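Local coordinates for clavulanic acid biosynthesis oligopeptide binding protein 2 (Streptomyces clavuligerus, PDB 2WOL), which is an oligopeptide-binding protein of the clavulanic acid biosynthetic pathway, probably capturing peptides for transport as family 5 solute-binding proteins do, at residues 97-102 with 174-179; 306-311 with 480-485; 533-538 with 549-554. All coordinates share one frame; numbering follows the deposited sequence.

Contact 1: 97-102 with 174-179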
loop_
_atom_site.group_PDB
_atom_site.type_symbol
_atom_site.label_atom_id
_atom_site.label_comp_id
_atom_site.label_asym_id
_atom_site.label_seq_id
_atom_site.Cartn_x
_atom_site.Cartn_y
_atom_site.Cartn_z
ATOM N N ARG A 97 -24.793 2.203 1.457
ATOM C CA ARG A 97 -24.762 2.985 0.218
ATOM C C ARG A 97 -24.616 4.487 0.443
ATOM O O ARG A 97 -24.182 5.204 -0.453
ATOM C CB ARG A 97 -26.021 2.732 -0.613
ATOM C CG ARG A 97 -26.123 1.350 -1.225
ATOM C CD ARG A 97 -27.516 1.130 -1.806
ATOM N NE ARG A 97 -27.704 -0.228 -2.315
ATOM C CZ ARG A 97 -28.120 -1.263 -1.587
ATOM N NH1 ARG A 97 -28.397 -1.114 -0.296
ATOM N NH2 ARG A 97 -28.257 -2.455 -2.154
ATOM N N THR A 98 -24.991 4.968 1.623
ATOM C CA THR A 98 -24.951 6.401 1.898
ATOM C C THR A 98 -24.096 6.727 3.121
ATOM O O THR A 98 -24.301 6.176 4.209
ATOM C CB THR A 98 -26.373 6.989 2.017
ATOM O OG1 THR A 98 -27.104 6.672 0.825
ATOM C CG2 THR A 98 -26.336 8.508 2.196
ATOM N N TRP A 99 -23.140 7.628 2.922
ATOM C CA TRP A 99 -22.166 7.980 3.942
ATOM C C TRP A 99 -22.184 9.477 4.187
ATOM O O TRP A 99 -21.966 10.270 3.268
ATOM C CB TRP A 99 -20.776 7.522 3.505
ATOM C CG TRP A 99 -20.612 6.041 3.544
ATOM C CD1 TRP A 99 -21.175 5.125 2.701
ATOM C CD2 TRP A 99 -19.837 5.296 4.486
ATOM N NE1 TRP A 99 -20.795 3.853 3.057
ATOM C CE2 TRP A 99 -19.973 3.930 4.151
ATOM C CE3 TRP A 99 -19.032 5.651 5.576
ATOM C CZ2 TRP A 99 -19.335 2.916 4.874
ATOM C CZ3 TRP A 99 -18.397 4.648 6.290
ATOM C CH2 TRP A 99 -18.554 3.294 5.937
ATOM N N THR A 100 -22.450 9.851 5.436
ATOM C CA THR A 100 -22.572 11.246 5.834
ATOM C C THR A 100 -21.477 11.628 6.830
ATOM O O THR A 100 -21.196 10.886 7.775
ATOM C CB THR A 100 -23.972 11.503 6.449
ATOM O OG1 THR A 100 -24.981 11.137 5.500
ATOM C CG2 THR A 100 -24.153 12.959 6.848
ATOM N N TYR A 101 -20.859 12.786 6.600
ATOM C CA TYR A 101 -19.831 13.339 7.482
ATOM C C TYR A 101 -20.182 14.766 7.862
ATOM O O TYR A 101 -20.787 15.504 7.074
ATOM C CB TYR A 101 -18.448 13.322 6.811
ATOM C CG TYR A 101 -17.951 11.945 6.444
ATOM C CD1 TYR A 101 -18.325 11.354 5.239
ATOM C CD2 TYR A 101 -17.104 11.234 7.295
ATOM C CE1 TYR A 101 -17.878 10.087 4.886
ATOM C CE2 TYR A 101 -16.646 9.963 6.953
ATOM C CZ TYR A 101 -17.041 9.397 5.745
ATOM O OH TYR A 101 -16.615 8.141 5.375
ATOM N N ARG A 102 -19.787 15.145 9.073
ATOM C CA ARG A 102 -20.030 16.482 9.600
ATOM C C ARG A 102 -18.694 17.114 9.946
ATOM O O ARG A 102 -17.949 16.595 10.777
ATOM C CB ARG A 102 -20.967 16.415 10.813
ATOM C CG ARG A 102 -22.216 15.602 10.504
ATOM C CD ARG A 102 -23.233 15.512 11.631
ATOM N NE ARG A 102 -24.263 14.547 11.248
ATOM C CZ ARG A 102 -25.276 14.805 10.423
ATOM N NH1 ARG A 102 -25.431 16.018 9.904
ATOM N NH2 ARG A 102 -26.142 13.849 10.119
ATOM N N PHE A 174 -22.274 11.302 0.739
ATOM C CA PHE A 174 -21.875 10.497 -0.414
ATOM C C PHE A 174 -22.920 9.415 -0.690
ATOM O O PHE A 174 -23.152 8.538 0.144
ATOM C CB PHE A 174 -20.511 9.848 -0.172
ATOM C CG PHE A 174 -19.388 10.830 -0.000
ATOM C CD1 PHE A 174 -19.013 11.272 1.269
ATOM C CD2 PHE A 174 -18.681 11.299 -1.105
ATOM C CE1 PHE A 174 -17.970 12.176 1.433
ATOM C CE2 PHE A 174 -17.631 12.207 -0.946
ATOM C CZ PHE A 174 -17.273 12.642 0.324
ATOM N N ARG A 175 -23.546 9.485 -1.861
ATOM C CA ARG A 175 -24.536 8.494 -2.271
ATOM C C ARG A 175 -23.889 7.528 -3.255
ATOM O O ARG A 175 -23.758 7.830 -4.442
ATOM C CB ARG A 175 -25.750 9.170 -2.913
ATOM C CG ARG A 175 -26.549 10.080 -1.991
ATOM C CD ARG A 175 -27.664 10.736 -2.785
ATOM N NE ARG A 175 -28.622 11.465 -1.955
ATOM C CZ ARG A 175 -29.678 12.122 -2.435
ATOM N NH1 ARG A 175 -29.912 12.151 -3.743
ATOM N NH2 ARG A 175 -30.499 12.758 -1.609
ATOM N N LEU A 176 -23.486 6.369 -2.748
ATOM C CA LEU A 176 -22.702 5.418 -3.530
ATOM C C LEU A 176 -23.557 4.599 -4.484
ATOM O O LEU A 176 -24.753 4.419 -4.259
ATOM C CB LEU A 176 -21.880 4.499 -2.611
ATOM C CG LEU A 176 -21.072 5.140 -1.473
ATOM C CD1 LEU A 176 -20.294 4.084 -0.699
ATOM C CD2 LEU A 176 -20.144 6.237 -1.966
ATOM N N THR A 177 -22.931 4.106 -5.548
ATOM C CA THR A 177 -23.609 3.298 -6.561
ATOM C C THR A 177 -23.857 1.868 -6.083
ATOM O O THR A 177 -24.617 1.121 -6.703
ATOM C CB THR A 177 -22.799 3.249 -7.872
ATOM O OG1 THR A 177 -21.477 2.765 -7.598
ATOM C CG2 THR A 177 -22.705 4.633 -8.505
ATOM N N ARG A 178 -23.202 1.497 -4.983
ATOM C CA ARG A 178 -23.278 0.152 -4.415
ATOM C C ARG A 178 -22.826 0.225 -2.957
ATOM O O ARG A 178 -22.151 1.181 -2.577
ATOM C CB ARG A 178 -22.384 -0.815 -5.206
ATOM C CG ARG A 178 -20.891 -0.477 -5.165
ATOM C CD ARG A 178 -20.150 -0.973 -6.399
ATOM N NE ARG A 178 -20.609 -0.299 -7.615
ATOM C CZ ARG A 178 -19.950 -0.280 -8.771
ATOM N NH1 ARG A 178 -18.779 -0.891 -8.894
ATOM N NH2 ARG A 178 -20.468 0.361 -9.811
ATOM N N PRO A 179 -23.207 -0.768 -2.128
ATOM C CA PRO A 179 -22.704 -0.771 -0.755
ATOM C C PRO A 179 -21.177 -0.864 -0.723
ATOM O O PRO A 179 -20.583 -1.589 -1.522
ATOM C CB PRO A 179 -23.328 -2.036 -0.155
ATOM C CG PRO A 179 -24.522 -2.307 -0.999
ATOM C CD PRO A 179 -24.110 -1.905 -2.380
HETATM O O HOH W 1 -26.626 5.814 -2.342
HETATM O O HOH W 2 -26.961 0.072 -4.908
#
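W99 and F174 form an antiparallel hydrogen-bonded pair, with F174 N 2.7 Å from W99 O in an almost straight bond (178° at the hydrogen) and W99 N 2.9 Å from F174 O, while T98 and R175 make the adjoining non-hydrogen-bonded pair. F174 O also takes a CA-H contact from T98 CA at 3.3 Å. Beyond the paired residues, L176 N reaches R97 O at 2.7 Å, nearly in line with the carbonyl (168°); a water adds a second donor to R97 O and bridges it to L176 O.

R97 runs alongside P179 in the same direction. With CG anti to the carbonyl carbon (chi1 -69°), R97 CG comes 3.7 Å from P179 N, and the extended chain continues beside the ring. One face of the guanidinium rests on the proline, with P179 CG 3.8 Å from R97 CZ and over the centre of the group. A long side chain suits this exposed strand end: its CG and guanidinium pack on the proline, NE binds a water held also by T177 O, and NH1 is bonded to D94 O. W99 and F174 share the other sheet face from T98 and R175. The indole meets L176 obliquely, W99 CD1 to L176 CD1 being 3.7 Å, whereas Y101 crosses F174 at about a right angle and brings its CD1 3.9 Å from F174 CE1. Large apolar groups suit this buried face, and T98, with OG1 bonded to D94, suits the partly exposed one.

R97 and T98 together sit opposite S93, a classic beta bulge. Strands 98-102 and 171-175 are the central pair of a four-stranded antiparallel sheet, and helix 183-186 lies over its aromatic side, where F183 meets W99, F174 and L176 and D184 binds Y101 OH.

Contact 2: 306-311 with 480-485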
loop_
_atom_site.group_PDB
_atom_site.type_symbol
_atom_site.label_atom_id
_atom_site.label_comp_id
_atom_site.label_asym_id
_atom_site.label_seq_id
_atom_site.Cartn_x
_atom_site.Cartn_y
_atom_site.Cartn_z
ATOM N N PHE A 306 4.367 -12.987 -4.383
ATOM C CA PHE A 306 3.692 -14.158 -4.926
ATOM C C PHE A 306 3.996 -14.397 -6.398
ATOM O O PHE A 306 4.576 -13.548 -7.073
ATOM C CB PHE A 306 2.169 -14.092 -4.682
ATOM C CG PHE A 306 1.463 -12.969 -5.407
ATOM C CD1 PHE A 306 0.822 -13.205 -6.621
ATOM C CD2 PHE A 306 1.408 -11.689 -4.857
ATOM C CE1 PHE A 306 0.151 -12.183 -7.286
ATOM C CE2 PHE A 306 0.737 -10.660 -5.515
ATOM C CZ PHE A 306 0.111 -10.908 -6.735
ATOM N N VAL A 307 3.614 -15.579 -6.872
ATOM C CA VAL A 307 3.665 -15.911 -8.288
ATOM C C VAL A 307 2.229 -16.112 -8.771
ATOM O O VAL A 307 1.450 -16.849 -8.152
ATOM C CB VAL A 307 4.513 -17.183 -8.548
ATOM C CG1 VAL A 307 4.429 -17.609 -10.016
ATOM C CG2 VAL A 307 5.968 -16.950 -8.140
ATOM N N ALA A 308 1.882 -15.434 -9.859
ATOM C CA ALA A 308 0.568 -15.578 -10.469
ATOM C C ALA A 308 0.651 -16.493 -11.677
ATOM O O ALA A 308 1.619 -16.443 -12.429
ATOM C CB ALA A 308 0.023 -14.214 -10.875
ATOM N N MET A 309 -0.367 -17.333 -11.846
ATOM C CA MET A 309 -0.491 -18.188 -13.023
ATOM C C MET A 309 -1.725 -17.805 -13.837
ATOM O O MET A 309 -2.797 -17.562 -13.281
ATOM C CB MET A 309 -0.518 -19.659 -12.623
ATOM C CG MET A 309 0.865 -20.199 -12.302
ATOM S SD MET A 309 0.853 -21.875 -11.658
ATOM C CE MET A 309 0.467 -21.592 -9.933
ATOM N N GLN A 310 -1.549 -17.751 -15.156
ATOM C CA GLN A 310 -2.520 -17.144 -16.064
ATOM C C GLN A 310 -3.268 -18.190 -16.891
ATOM O O GLN A 310 -2.696 -18.744 -17.824
ATOM C CB GLN A 310 -1.801 -16.167 -17.004
ATOM C CG GLN A 310 -1.395 -14.828 -16.384
ATOM C CD GLN A 310 -0.576 -14.978 -15.120
ATOM O OE1 GLN A 310 -1.088 -14.782 -14.022
ATOM N NE2 GLN A 310 0.691 -15.355 -15.268
ATOM N N PRO A 311 -4.543 -18.468 -16.546
ATOM C CA PRO A 311 -5.336 -19.425 -17.332
ATOM C C PRO A 311 -5.449 -19.108 -18.828
ATOM O O PRO A 311 -5.687 -20.021 -19.625
ATOM C CB PRO A 311 -6.712 -19.367 -16.660
ATOM C CG PRO A 311 -6.394 -19.012 -15.245
ATOM C CD PRO A 311 -5.312 -17.975 -15.387
ATOM N N TRP A 480 -3.915 -5.640 -11.602
ATOM C CA TRP A 480 -3.413 -6.409 -10.471
ATOM C C TRP A 480 -4.065 -7.783 -10.330
ATOM O O TRP A 480 -3.637 -8.604 -9.513
ATOM C CB TRP A 480 -3.536 -5.597 -9.184
ATOM C CG TRP A 480 -2.415 -4.634 -9.064
ATOM C CD1 TRP A 480 -2.443 -3.295 -9.326
ATOM C CD2 TRP A 480 -1.070 -4.947 -8.698
ATOM N NE1 TRP A 480 -1.197 -2.749 -9.121
ATOM C CE2 TRP A 480 -0.336 -3.741 -8.732
ATOM C CE3 TRP A 480 -0.416 -6.128 -8.322
ATOM C CZ2 TRP A 480 1.025 -3.680 -8.410
ATOM C CZ3 TRP A 480 0.932 -6.069 -8.005
ATOM C CH2 TRP A 480 1.639 -4.850 -8.052
ATOM N N ASN A 481 -5.105 -8.018 -11.119
ATOM C CA ASN A 481 -5.710 -9.335 -11.224
ATOM C C ASN A 481 -5.013 -10.053 -12.375
ATOM O O ASN A 481 -5.539 -10.153 -13.490
ATOM C CB ASN A 481 -7.224 -9.219 -11.443
ATOM C CG ASN A 481 -7.931 -10.568 -11.428
ATOM O OD1 ASN A 481 -7.306 -11.617 -11.587
ATOM N ND2 ASN A 481 -9.251 -10.541 -11.240
ATOM N N LEU A 482 -3.815 -10.551 -12.092
ATOM C CA LEU A 482 -2.944 -11.082 -13.140
ATOM C C LEU A 482 -3.486 -12.345 -13.814
ATOM O O LEU A 482 -3.406 -12.465 -15.039
ATOM C CB LEU A 482 -1.507 -11.276 -12.628
ATOM C CG LEU A 482 -0.801 -10.032 -12.071
ATOM C CD1 LEU A 482 0.617 -10.362 -11.621
ATOM C CD2 LEU A 482 -0.802 -8.866 -13.062
ATOM N N PRO A 483 -4.045 -13.288 -13.031
ATOM C CA PRO A 483 -4.700 -14.434 -13.667
ATOM C C PRO A 483 -5.986 -14.070 -14.409
ATOM O O PRO A 483 -6.547 -14.915 -15.110
ATOM C CB PRO A 483 -5.050 -15.341 -12.479
ATOM C CG PRO A 483 -4.161 -14.880 -11.362
ATOM C CD PRO A 483 -4.065 -13.406 -11.561
ATOM N N GLU A 484 -6.454 -12.834 -14.239
ATOM C CA GLU A 484 -7.756 -12.400 -14.767
ATOM C C GLU A 484 -8.872 -13.346 -14.310
ATOM O O GLU A 484 -9.726 -13.767 -15.099
ATOM C CB GLU A 484 -7.714 -12.243 -16.295
ATOM C CG GLU A 484 -6.703 -11.195 -16.752
ATOM C CD GLU A 484 -6.485 -11.155 -18.255
ATOM O OE1 GLU A 484 -7.429 -11.473 -19.016
ATOM O OE2 GLU A 484 -5.364 -10.789 -18.670
ATOM N N LEU A 485 -8.832 -13.693 -13.027
ATOM C CA LEU A 485 -9.870 -14.503 -12.418
ATOM C C LEU A 485 -11.180 -13.736 -12.462
ATOM O O LEU A 485 -11.245 -12.578 -12.050
ATOM C CB LEU A 485 -9.507 -14.859 -10.973
ATOM C CG LEU A 485 -10.382 -15.923 -10.299
ATOM C CD1 LEU A 485 -10.149 -17.289 -10.925
ATOM C CD2 LEU A 485 -10.128 -15.976 -8.796
#
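The carboxamide of Q310 brings its OE1 against the backbone carbonyl of L482, 3.4 Å from L482 C, while Q310 NE2 turns back to A308 O at 3.2 Å. That donor sits above the carbonyl plane of A308, and L446 O takes a second bond from NE2. A bend at chi2 (54°) swings CD round towards L482, and Q310 CG comes 3.4 Å from L482 O. A glutamine suits this buried place because its nitrogen can serve two carbonyl oxygens while its methylenes pack.

P483 CB lies 3.3 Å from M309 O and 3.9 Å from P311 CD. M309 O is buried without a polar partner in the model and is faced by CB and CG of P483. One residue before M309, A308 CB touches L482 CB at 3.7 Å; a lone methyl suits a close approach to the turn, and L482 CD1 also lies against it.

Residues 481-484 form a type I beta turn. L482 and P483 occupy its two central positions, and the fixed phi of the proline (-69°) is compatible with the second of them. N481 grips L485 through both amide atoms, OD1 receiving L485 N and ND2 donating to L485 O.

The turn belongs to the loop between helices 460-468 and 488-499, and it packs on the end of strand 303-309. Strands 448-453 and 523-534 flank that strand, L523 touching both A308 and P483, while helix 319-327 receives M309 and P311.

Contact 3: 533-538 with 549-554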
loop_
_atom_site.group_PDB
_atom_site.type_symbol
_atom_site.label_atom_id
_atom_site.label_comp_id
_atom_site.label_asym_id
_atom_site.label_seq_id
_atom_site.Cartn_x
_atom_site.Cartn_y
_atom_site.Cartn_z
ATOM N N HIS A 533 14.007 -1.096 9.462
ATOM C CA HIS A 533 14.084 0.357 9.603
ATOM C C HIS A 533 15.073 0.723 10.695
ATOM O O HIS A 533 15.101 0.078 11.743
ATOM C CB HIS A 533 12.729 0.952 9.989
ATOM C CG HIS A 533 11.637 0.726 8.990
ATOM N ND1 HIS A 533 11.776 0.997 7.643
ATOM C CD2 HIS A 533 10.361 0.303 9.158
ATOM C CE1 HIS A 533 10.640 0.725 7.024
ATOM N NE2 HIS A 533 9.765 0.305 7.921
ATOM N N PHE A 534 15.858 1.773 10.454
ATOM C CA PHE A 534 16.817 2.290 11.435
ATOM C C PHE A 534 16.321 3.627 11.985
ATOM O O PHE A 534 15.945 4.516 11.227
ATOM C CB PHE A 534 18.202 2.455 10.789
ATOM C CG PHE A 534 19.299 2.789 11.768
ATOM C CD1 PHE A 534 20.013 1.771 12.400
ATOM C CD2 PHE A 534 19.626 4.115 12.053
ATOM C CE1 PHE A 534 21.028 2.069 13.308
ATOM C CE2 PHE A 534 20.651 4.422 12.968
ATOM C CZ PHE A 534 21.346 3.389 13.588
ATOM N N ARG A 535 16.308 3.756 13.307
ATOM C CA ARG A 535 15.864 4.991 13.958
ATOM C C ARG A 535 16.983 5.564 14.809
ATOM O O ARG A 535 17.513 4.888 15.696
ATOM C CB ARG A 535 14.626 4.747 14.835
ATOM C CG ARG A 535 14.698 3.467 15.660
ATOM C CD ARG A 535 13.624 3.362 16.741
ATOM N NE ARG A 535 13.409 1.945 17.017
ATOM C CZ ARG A 535 14.157 1.212 17.838
ATOM N NH1 ARG A 535 15.144 1.769 18.538
ATOM N NH2 ARG A 535 13.904 -0.084 17.966
ATOM N N ASN A 536 17.351 6.812 14.548
ATOM C CA ASN A 536 18.331 7.466 15.403
ATOM C C ASN A 536 17.745 7.763 16.784
ATOM O O ASN A 536 16.558 8.075 16.895
ATOM C CB ASN A 536 18.910 8.694 14.717
ATOM C CG ASN A 536 20.057 8.335 13.795
ATOM O OD1 ASN A 536 21.040 7.730 14.226
ATOM N ND2 ASN A 536 19.931 8.676 12.516
ATOM N N PRO A 537 18.561 7.619 17.847
ATOM C CA PRO A 537 18.016 7.635 19.216
ATOM C C PRO A 537 17.448 8.975 19.723
ATOM O O PRO A 537 16.700 8.990 20.710
ATOM C CB PRO A 537 19.205 7.172 20.072
ATOM C CG PRO A 537 20.418 7.526 19.270
ATOM C CD PRO A 537 20.015 7.367 17.828
ATOM N N TRP A 538 17.796 10.074 19.056
ATOM C CA TRP A 538 17.311 11.407 19.443
ATOM C C TRP A 538 15.975 11.785 18.809
ATOM O O TRP A 538 15.452 12.871 19.057
ATOM C CB TRP A 538 18.346 12.481 19.117
ATOM C CG TRP A 538 18.772 12.477 17.687
ATOM C CD1 TRP A 538 18.154 13.097 16.636
ATOM C CD2 TRP A 538 19.919 11.815 17.148
ATOM N NE1 TRP A 538 18.852 12.859 15.472
ATOM C CE2 TRP A 538 19.939 12.075 15.760
ATOM C CE3 TRP A 538 20.936 11.028 17.706
ATOM C CZ2 TRP A 538 20.938 11.576 14.921
ATOM C CZ3 TRP A 538 21.929 10.537 16.872
ATOM C CH2 TRP A 538 21.919 10.809 15.494
ATOM N N GLY A 549 3.296 0.147 7.508
ATOM C CA GLY A 549 4.528 -0.650 7.589
ATOM C C GLY A 549 5.764 0.237 7.618
ATOM O O GLY A 549 6.890 -0.240 7.462
ATOM N N LEU A 550 5.529 1.533 7.820
ATOM C CA LEU A 550 6.556 2.571 7.862
ATOM C C LEU A 550 6.358 3.381 9.133
ATOM O O LEU A 550 5.249 3.454 9.649
ATOM C CB LEU A 550 6.407 3.517 6.663
ATOM C CG LEU A 550 6.527 2.970 5.240
ATOM C CD1 LEU A 550 6.146 4.020 4.214
ATOM C CD2 LEU A 550 7.920 2.460 4.970
ATOM N N TYR A 551 7.423 4.005 9.626
ATOM C CA TYR A 551 7.311 4.912 10.765
ATOM C C TYR A 551 6.318 6.034 10.483
ATOM O O TYR A 551 6.279 6.568 9.374
ATOM C CB TYR A 551 8.658 5.554 11.069
ATOM C CG TYR A 551 9.744 4.643 11.610
ATOM C CD1 TYR A 551 11.076 4.837 11.239
ATOM C CD2 TYR A 551 9.450 3.611 12.495
ATOM C CE1 TYR A 551 12.089 4.030 11.741
ATOM C CE2 TYR A 551 10.450 2.788 12.993
ATOM C CZ TYR A 551 11.767 3.007 12.616
ATOM O OH TYR A 551 12.787 2.217 13.103
ATOM N N ASP A 552 5.532 6.408 11.491
ATOM C CA ASP A 552 4.623 7.540 11.333
ATOM C C ASP A 552 5.396 8.841 11.527
ATOM O O ASP A 552 5.497 9.369 12.635
ATOM C CB ASP A 552 3.446 7.450 12.300
ATOM C CG ASP A 552 2.315 8.396 11.933
ATOM O OD1 ASP A 552 2.288 8.888 10.781
ATOM O OD2 ASP A 552 1.440 8.633 12.794
ATOM N N ILE A 553 5.952 9.335 10.428
ATOM C CA ILE A 553 6.769 10.542 10.414
ATOM C C ILE A 553 6.122 11.707 11.161
ATOM O O ILE A 553 6.789 12.398 11.922
ATOM C CB ILE A 553 7.077 10.975 8.958
ATOM C CG1 ILE A 553 7.749 9.834 8.176
ATOM C CG2 ILE A 553 7.891 12.273 8.921
ATOM C CD1 ILE A 553 9.091 9.360 8.719
ATOM N N GLN A 554 4.824 11.916 10.942
ATOM C CA GLN A 554 4.130 13.075 11.504
ATOM C C GLN A 554 4.141 13.107 13.037
ATOM O O GLN A 554 4.004 14.170 13.633
ATOM C CB GLN A 554 2.700 13.177 10.957
ATOM C CG GLN A 554 1.725 12.119 11.455
ATOM C CD GLN A 554 1.106 12.475 12.792
ATOM O OE1 GLN A 554 1.014 13.652 13.150
ATOM N NE2 GLN A 554 0.665 11.463 13.534
#
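H533 and Y551 set their rings obliquely, planes at 48° and centroids 5.1 Å apart, with H533 CG over one face of the phenol towards its rim. The histidine is fixed from its far end: NE2 donates to G549 O at 3.0 Å in a nearly straight bond (171°), the acceptor lying in the imidazole plane and the donor on a lone pair of the carbonyl. L550 crosses the imidazole at about a right angle and places CD2 3.8 Å from H533 CE1. Histidine suits the position because one flat group can both pack and donate; the positive phi of G549 suits glycine.

The phenol end of Y551 wedges between H533 and R535, its OH 3.4 Å from H533 CB and 3.4 Å from R535 CG. R535 crosses the tyrosine at about a right angle, its CG set between the backbone N and the carbonyl carbon (chi1 42°), which puts CG against the phenol oxygen. Around the phenol edge, F534 O lies near the ring plane. The polar ends converge on D297: Y551 OH is hydrogen-bonded to its OD2, and R535 NE forms a salt bridge with the same atom, while G16 O and S294 O take the other guanidinium nitrogens. These partners satisfy a buried arginine, and D297 probably favours its charged form.

The end of strand 523-534, on the seven-stranded sheet, is thereby fastened to residues 549-551, and R535 and Y551 both touch I271 on an outermost strand of the five-stranded sheet. Joining two sheets in this way is consistent with the multi-lobed solute-binding-protein fold.

How the contacts relate
Along the chain the three contacts follow in series, each closing before the next opens. None touches another: the centres of contacts 1 and 2 lie about 32 Å apart, those of contacts 1 and 3 about 36 Å, and those of contacts 2 and 3 about 35 Å. Contact 1 belongs to a separate four-stranded antiparallel sheet, consistent with the additional domain of peptide-binding members of this family. Contacts 2 and 3 both reach the seven-stranded mixed sheet, through the neighbouring strands 303-309 and 523-534, yet lie on opposite sides of the chain's centre. Strand 523-534, interrupted along its length, runs from beside contact 2 and ends in contact 3, joining distant parts of a multidomain protein.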